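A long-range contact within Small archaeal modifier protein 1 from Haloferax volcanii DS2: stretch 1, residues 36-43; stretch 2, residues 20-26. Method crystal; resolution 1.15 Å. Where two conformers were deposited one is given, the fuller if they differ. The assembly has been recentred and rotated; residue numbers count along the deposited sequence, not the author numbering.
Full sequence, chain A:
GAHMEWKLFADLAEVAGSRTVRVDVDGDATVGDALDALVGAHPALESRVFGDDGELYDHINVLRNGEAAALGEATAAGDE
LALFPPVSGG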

# COMPACT_ATOMS: atom_id res chain seq x y z
N ASP A 36 -4.95 2.94 -0.71
CA ASP A 36 -5.55 4.25 -0.51
C ASP A 36 -5.62 4.61 0.98
O ASP A 36 -5.46 5.78 1.34
CB ASP A 36 -6.94 4.32 -1.13
CG ASP A 36 -6.91 4.52 -2.65
OD1 ASP A 36 -5.82 4.77 -3.23
OD2 ASP A 36 -8.01 4.43 -3.24
N ALA A 37 -5.84 3.62 1.84
CA ALA A 37 -5.81 3.87 3.29
C ALA A 37 -4.40 4.27 3.75
O ALA A 37 -4.25 5.18 4.56
CB ALA A 37 -6.32 2.65 4.06
N LEU A 38 -3.38 3.61 3.21
CA LEU A 38 -2.00 3.98 3.50
C LEU A 38 -1.72 5.42 3.09
O LEU A 38 -1.13 6.20 3.84
CB LEU A 38 -1.05 3.03 2.77
CG LEU A 38 0.42 3.46 2.72
CD1 LEU A 38 1.06 3.52 4.09
CD2 LEU A 38 1.18 2.50 1.83
N VAL A 39 -2.11 5.79 1.88
CA VAL A 39 -1.87 7.13 1.39
C VAL A 39 -2.68 8.15 2.20
O VAL A 39 -2.18 9.23 2.50
CB VAL A 39 -2.10 7.22 -0.14
CG1 VAL A 39 -1.94 8.66 -0.62
CG2 VAL A 39 -1.13 6.29 -0.88
N GLY A 40 -3.90 7.81 2.59
CA GLY A 40 -4.66 8.69 3.48
C GLY A 40 -3.94 8.94 4.80
O GLY A 40 -3.96 10.06 5.33
N ALA A 41 -3.28 7.92 5.33
CA ALA A 41 -2.51 8.04 6.57
C ALA A 41 -1.28 8.93 6.37
O ALA A 41 -0.85 9.61 7.31
CB ALA A 41 -2.11 6.65 7.07
N HIS A 42 -0.71 8.93 5.17
CA HIS A 42 0.51 9.70 4.87
C HIS A 42 0.39 10.27 3.47
O HIS A 42 0.97 9.74 2.52
CB HIS A 42 1.75 8.82 4.99
CG HIS A 42 1.93 8.27 6.36
ND1 HIS A 42 2.49 9.00 7.39
CD2 HIS A 42 1.54 7.09 6.90
CE1 HIS A 42 2.47 8.27 8.49
NE2 HIS A 42 1.89 7.11 8.23
N PRO A 43 -0.37 11.38 3.33
CA PRO A 43 -0.70 11.86 1.98
C PRO A 43 0.50 12.27 1.14
O PRO A 43 0.40 12.31 -0.08
CB PRO A 43 -1.65 13.03 2.24
CG PRO A 43 -2.32 12.65 3.53
CD PRO A 43 -1.23 12.01 4.35
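Stretch 2, residues 20-26: TVRVDVD

Stretch 2 is an extended strand, residues 20-25, that lies across the last turns of the helix in stretch 1, residues 36-41. The two axes come within 8.4 Å of each other. The angle between their N-to-C directions is 122°, so the strand runs obliquely and more against the helix than with it. Side chains alternate along the strand. V21, V23 and V25 point their CA-to-CB bonds toward the helix, whereas T20, R22 and D24 point away. The contact is therefore made by three valines. No hydrogen bond joins the two stretches.

D36 does not reach the strand. Its carbonyl oxygen O accepts a hydrogen bond from G40 N at 2.8 Å, within the helix. The CA atoms come nearest at A37, with A37 CA 6.4 Å from V23 CA. Its small side chain points toward the strand and touches two valines: A37 CB is 3.9 Å from V25 CG1 and 4.1 Å from V23 CG1. The CA-to-CB bond of L38 points sideways to the strand, but the end of the side chain comes nearer. L38 CD1 packs 3.7 Å from V21 CB, and L38 N lies 3.9 Å from V23 CG1. V39 and G40 make no contact with the strand.

A41 returns to the strand one turn after A37, and A41 N donates to A37 O at 3.0 Å. A41 CB is 4.3 Å from V21 CG1, a looser contact. H42 is the first residue to leave helical phi/psi, at -142/79. Its ring approaches V21 obliquely, with H42 NE2 3.9 Å from V21 CG2. V21 thus meets L38, A41 and H42, and it is the strand residue most covered by stretch 1. P43 lies beyond reach of the strand. D26, just after the strand, is likewise out of reach of stretch 1.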

# COMPACT_ATOMS: atom_id res chain seq x y z
N THR A 20 6.80 0.87 8.76
CA THR A 20 5.59 0.11 8.95
C THR A 20 4.43 1.07 9.19
O THR A 20 4.59 2.10 9.86
CB THR A 20 5.71 -0.88 10.14
OG1 THR A 20 5.78 -0.17 11.38
CG2 THR A 20 6.93 -1.81 10.00
N VAL A 21 3.27 0.75 8.63
CA VAL A 21 2.07 1.56 8.81
C VAL A 21 0.87 0.67 8.98
O VAL A 21 0.54 -0.13 8.11
CB VAL A 21 1.81 2.51 7.62
CG1 VAL A 21 0.53 3.29 7.83
CG2 VAL A 21 2.97 3.46 7.40
N ARG A 22 0.19 0.81 10.12
CA ARG A 22 -1.04 0.09 10.38
C ARG A 22 -2.20 0.74 9.67
O ARG A 22 -2.33 1.97 9.67
CB ARG A 22 -1.34 0.09 11.89
CG ARG A 22 -0.28 -0.51 12.76
CD ARG A 22 -0.72 -0.51 14.22
NE ARG A 22 0.37 -0.90 15.10
CZ ARG A 22 0.31 -0.89 16.43
NH1 ARG A 22 -0.80 -0.51 17.06
NH2 ARG A 22 1.37 -1.26 17.13
N VAL A 23 -3.08 -0.08 9.09
CA VAL A 23 -4.33 0.40 8.52
C VAL A 23 -5.48 -0.51 8.96
O VAL A 23 -5.28 -1.64 9.38
CB VAL A 23 -4.30 0.53 6.96
CG1 VAL A 23 -3.22 1.52 6.52
CG2 VAL A 23 -4.14 -0.84 6.26
N ASP A 24 -6.70 0.01 8.84
CA ASP A 24 -7.93 -0.69 9.26
C ASP A 24 -8.95 -0.42 8.15
O ASP A 24 -9.30 0.74 7.91
CB ASP A 24 -8.37 -0.11 10.62
CG ASP A 24 -9.68 -0.65 11.15
OD1 ASP A 24 -10.22 -1.64 10.62
OD2 ASP A 24 -10.15 -0.05 12.14
N VAL A 25 -9.36 -1.45 7.44
CA VAL A 25 -10.15 -1.28 6.22
C VAL A 25 -11.43 -2.12 6.24
O VAL A 25 -11.63 -2.94 7.12
CB VAL A 25 -9.30 -1.62 4.97
CG1 VAL A 25 -8.11 -0.68 4.86
CG2 VAL A 25 -8.84 -3.07 5.02
N ASP A 26 -12.32 -1.89 5.27
CA ASP A 26 -13.58 -2.64 5.21
C ASP A 26 -13.37 -4.11 4.93
O ASP A 26 -12.31 -4.54 4.45
CB ASP A 26 -14.54 -2.08 4.14
CG ASP A 26 -15.31 -0.88 4.60
OD1 ASP A 26 -15.16 -0.46 5.76
OD2 ASP A 26 -16.08 -0.38 3.77